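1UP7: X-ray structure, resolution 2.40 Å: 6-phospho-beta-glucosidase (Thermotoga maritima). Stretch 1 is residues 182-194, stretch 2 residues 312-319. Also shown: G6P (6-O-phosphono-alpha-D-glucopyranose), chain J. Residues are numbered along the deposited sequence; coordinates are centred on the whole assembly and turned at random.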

# COMPACT_ATOMS: atom_id res chain seq x y z
N LEU A 182 -27.80 13.02 19.37
CA LEU A 182 -27.24 12.17 18.34
C LEU A 182 -25.79 12.55 18.07
O LEU A 182 -24.91 11.69 18.03
N GLU A 183 -25.53 13.83 17.89
CA GLU A 183 -24.20 14.30 17.54
C GLU A 183 -23.18 14.16 18.68
O GLU A 183 -21.98 14.27 18.44
N ASP A 184 -23.65 13.88 19.90
CA ASP A 184 -22.76 13.58 21.02
C ASP A 184 -22.15 12.19 20.92
O ASP A 184 -21.18 11.89 21.62
N VAL A 185 -22.73 11.35 20.06
CA VAL A 185 -22.30 9.97 19.93
C VAL A 185 -21.31 9.84 18.80
O VAL A 185 -21.61 10.17 17.67
N PHE A 186 -20.14 9.30 19.09
CA PHE A 186 -19.12 9.13 18.07
C PHE A 186 -18.58 7.69 18.14
O PHE A 186 -18.29 7.17 19.20
N LEU A 187 -18.48 7.05 16.99
CA LEU A 187 -18.21 5.62 16.89
C LEU A 187 -16.93 5.30 16.13
O LEU A 187 -16.59 5.97 15.15
N LYS A 188 -16.22 4.26 16.56
CA LYS A 188 -15.38 3.55 15.61
C LYS A 188 -16.26 2.48 14.98
O LYS A 188 -16.65 1.50 15.62
N TYR A 189 -16.56 2.70 13.70
CA TYR A 189 -17.58 1.97 12.98
C TYR A 189 -17.06 1.67 11.58
O TYR A 189 -16.64 2.57 10.88
N TYR A 190 -17.13 0.42 11.15
CA TYR A 190 -16.65 0.07 9.82
C TYR A 190 -17.24 -1.25 9.38
O TYR A 190 -17.68 -2.06 10.18
N GLY A 191 -17.19 -1.46 8.08
CA GLY A 191 -17.60 -2.70 7.47
C GLY A 191 -18.28 -2.35 6.16
O GLY A 191 -18.05 -1.31 5.54
N LEU A 192 -19.11 -3.27 5.73
CA LEU A 192 -19.90 -3.06 4.55
C LEU A 192 -21.32 -2.81 5.04
O LEU A 192 -21.69 -3.19 6.14
N ASN A 193 -22.09 -2.13 4.23
CA ASN A 193 -23.53 -2.05 4.41
C ASN A 193 -24.16 -3.41 4.74
O ASN A 193 -23.97 -4.38 4.01
N HIS A 194 -24.89 -3.50 5.84
CA HIS A 194 -25.39 -4.79 6.35
C HIS A 194 -24.34 -5.78 6.77
O HIS A 194 -24.65 -6.97 6.87
N GLY A 312 -19.68 21.29 9.14
CA GLY A 312 -18.91 20.07 9.32
C GLY A 312 -19.52 19.18 10.38
O GLY A 312 -19.49 19.51 11.56
N LYS A 313 -20.11 18.06 9.96
CA LYS A 313 -20.80 17.14 10.86
C LYS A 313 -20.45 15.72 10.47
O LYS A 313 -20.05 15.49 9.34
N ILE A 314 -20.57 14.79 11.42
CA ILE A 314 -20.28 13.40 11.15
C ILE A 314 -21.51 12.62 10.73
O ILE A 314 -22.53 12.67 11.38
N HIS A 315 -21.38 11.91 9.62
CA HIS A 315 -22.39 10.97 9.15
C HIS A 315 -21.75 9.67 8.73
O HIS A 315 -20.71 9.69 8.06
N ILE A 316 -22.35 8.55 9.12
CA ILE A 316 -21.86 7.27 8.69
C ILE A 316 -22.51 6.92 7.38
O ILE A 316 -23.71 6.84 7.28
N VAL A 317 -21.68 6.66 6.39
CA VAL A 317 -22.09 6.74 5.01
C VAL A 317 -21.30 5.69 4.22
O VAL A 317 -20.25 5.25 4.68
N ASN A 318 -21.81 5.24 3.08
CA ASN A 318 -21.04 4.33 2.20
C ASN A 318 -20.23 5.10 1.19
O ASN A 318 -20.77 5.87 0.40
N THR A 319 -18.92 4.87 1.22
CA THR A 319 -17.98 5.65 0.45
C THR A 319 -16.63 4.92 0.44
O THR A 319 -16.46 3.93 1.18

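No hydrogen bond passes directly between these two stretches, although both contain strands that run almost the same way. The axes of strands 185-190 and 313-319 differ by 11° in direction and come no closer than 8.9 Å. That spacing is too wide for backbone pairing, so side chains fill the gap. The contact is modest, with 327 Å² buried over both sides.

I316 is the centre of the packing and has the largest covered area, 78 Å². Its CA-to-CB bond points toward stretch 1, with chi1 m and chi2 t. It meets two residues of the facing strand. CD1 of I316 lies 3.8 Å from CD2 of L187. CG2 of I316 lies 3.7 Å from CD1 of Y189 and sits over one face of the tyrosine ring. This is a CH-pi contact: CG2 of I316 is 4.0 Å from the Y189 ring centroid and 26° off the ring normal. Y189 points toward stretch 2 with chi1 t, which lays its ring against the isoleucine. L187 also points toward stretch 2, with chi1 m and chi2 at 15°, between wells.

I314 points toward stretch 1 as well, with both chi angles m. CG1 of I314 approaches CE2 of F186 at 4.3 Å, at the edge of the ring and near its plane. F186 starts sideways, but its t rotamer brings the end of the ring nearer. I314 and I316 point the same way because alternate residues of a strand share a side. Between them, H315 makes no contact with stretch 1; V317, the next residue along, points away.

A charged pair lies at the start of the contact. OE1 of E183 and NZ of K313 form a long salt bridge at 3.8 Å. E183 points toward stretch 2 with chi1 p. K313 begins sideways with chi1 m, and its chi2, chi3 and chi4 are all off the usual wells; its end comes nearer to the glutamate.

At the other end, N193 and N318 meet. CB of N193 lies 3.4 Å from OD1 of N318. N318 points toward stretch 1 with chi1 m, while N193 points sideways with chi1 t. Water 1 bridges the two residues. The O of water 1 accepts from N193 N at 3.0 Å and donates to N318 OD1 at 2.8 Å, so the link is polar but indirect.

H194 does not touch stretch 2. Its chi1 is m, and H194 NE2 and O3 of the bound G6P are hydrogen-bonded at 3.2 Å.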

# COMPACT_ATOMS: atom_id res chain seq x y z
CB LEU A 182 -28.06 12.28 17.04
CG LEU A 182 -29.55 11.87 16.99
CD1 LEU A 182 -30.01 12.03 15.55
CD2 LEU A 182 -29.83 10.45 17.47
CB GLU A 183 -24.25 15.74 17.02
CG GLU A 183 -24.86 16.73 17.99
CD GLU A 183 -24.53 18.17 17.65
OE1 GLU A 183 -24.61 18.54 16.45
OE2 GLU A 183 -24.20 18.94 18.57
CB ASP A 184 -23.49 13.72 22.35
CG ASP A 184 -24.06 15.12 22.59
OD1 ASP A 184 -23.47 16.11 22.09
OD2 ASP A 184 -25.08 15.32 23.29
CB VAL A 185 -23.47 9.01 19.62
CG1 VAL A 185 -22.93 7.58 19.59
CG2 VAL A 185 -24.61 9.18 20.66
CB PHE A 186 -18.04 10.22 18.29
CG PHE A 186 -16.92 10.20 17.30
CD1 PHE A 186 -15.79 9.40 17.52
CD2 PHE A 186 -16.96 10.99 16.15
CE1 PHE A 186 -14.74 9.37 16.59
CE2 PHE A 186 -15.92 10.97 15.22
CZ PHE A 186 -14.79 10.15 15.45
CB LEU A 187 -19.37 4.96 16.13
CG LEU A 187 -20.67 4.51 16.83
CD1 LEU A 187 -20.92 5.05 18.22
CD2 LEU A 187 -21.84 4.79 15.94
CB LYS A 188 -14.11 2.97 16.23
CG LYS A 188 -13.25 2.31 15.16
CD LYS A 188 -11.94 1.82 15.71
CE LYS A 188 -11.28 0.86 14.74
NZ LYS A 188 -9.83 0.69 15.12
CB TYR A 189 -18.81 2.89 12.83
CG TYR A 189 -19.98 2.26 12.11
CD1 TYR A 189 -19.90 1.95 10.74
CD2 TYR A 189 -21.14 1.93 12.79
CE1 TYR A 189 -20.96 1.34 10.07
CE2 TYR A 189 -22.20 1.35 12.17
CZ TYR A 189 -22.11 1.04 10.81
OH TYR A 189 -23.20 0.44 10.21
CB TYR A 190 -15.12 -0.00 9.77
CG TYR A 190 -14.51 -0.92 10.83
CD1 TYR A 190 -14.34 -0.50 12.15
CD2 TYR A 190 -14.12 -2.21 10.50
CE1 TYR A 190 -13.79 -1.36 13.10
CE2 TYR A 190 -13.58 -3.05 11.43
CZ TYR A 190 -13.42 -2.63 12.73
OH TYR A 190 -12.89 -3.51 13.64
CB LEU A 192 -19.84 -4.32 3.69
CG LEU A 192 -18.80 -4.41 2.56
CD1 LEU A 192 -17.53 -3.57 2.71
CD2 LEU A 192 -18.49 -5.85 2.22
CB ASN A 193 -24.13 -1.44 3.14
CG ASN A 193 -25.61 -1.13 3.26
OD1 ASN A 193 -26.38 -1.51 2.39
ND2 ASN A 193 -26.01 -0.43 4.33
CB HIS A 194 -26.31 -5.46 5.32
CG HIS A 194 -27.49 -4.62 4.99
ND1 HIS A 194 -27.85 -4.29 3.70
CD2 HIS A 194 -28.35 -3.95 5.80
CE1 HIS A 194 -28.91 -3.50 3.74
NE2 HIS A 194 -29.22 -3.27 5.00
CB LYS A 313 -22.30 17.38 10.82
CG LYS A 313 -22.71 18.82 11.20
CD LYS A 313 -23.16 18.93 12.64
CE LYS A 313 -22.26 19.87 13.46
NZ LYS A 313 -22.99 21.05 14.06
CB ILE A 314 -19.61 12.73 12.35
CG1 ILE A 314 -18.36 13.53 12.79
CG2 ILE A 314 -19.37 11.20 12.09
CD1 ILE A 314 -17.39 13.89 11.66
CB HIS A 315 -23.16 11.56 7.96
CG HIS A 315 -23.96 12.75 8.35
ND1 HIS A 315 -25.15 12.65 9.04
CD2 HIS A 315 -23.69 14.08 8.24
CE1 HIS A 315 -25.60 13.87 9.31
NE2 HIS A 315 -24.74 14.75 8.83
CB ILE A 316 -22.07 6.17 9.73
CG1 ILE A 316 -21.42 6.57 11.06
CG2 ILE A 316 -21.47 4.88 9.19
CD1 ILE A 316 -21.81 5.69 12.25
CB VAL A 317 -21.84 8.23 4.61
CG1 VAL A 317 -20.87 8.45 3.44
CG2 VAL A 317 -23.15 9.03 4.56
CB ASN A 318 -21.92 3.32 1.45
CG ASN A 318 -22.58 2.35 2.36
OD1 ASN A 318 -22.15 1.20 2.51
ND2 ASN A 318 -23.62 2.81 3.02
CB THR A 319 -17.88 7.04 1.08
OG1 THR A 319 -17.16 7.90 0.20
CG2 THR A 319 -17.02 7.02 2.35
C1 G6P J . -33.62 -2.60 7.94
C2 G6P J . -32.45 -2.48 6.91
C3 G6P J . -32.99 -1.98 5.57
C4 G6P J . -34.00 -3.00 5.08
C5 G6P J . -35.17 -3.05 6.08
C6 G6P J . -36.19 -4.10 5.66
O1 G6P J . -33.23 -3.13 9.22
O2 G6P J . -31.41 -1.61 7.33
O3 G6P J . -31.96 -1.74 4.61
O4 G6P J . -34.41 -2.70 3.74
O5 G6P J . -34.71 -3.39 7.42
O6 G6P J . -37.50 -3.72 6.05
P G6P J . -38.79 -4.27 5.26
O1P G6P J . -39.97 -3.52 5.82
O2P G6P J . -39.06 -5.76 5.42
O3P G6P J . -38.59 -3.94 3.81
O HOH W 1 -20.59 -0.98 1.89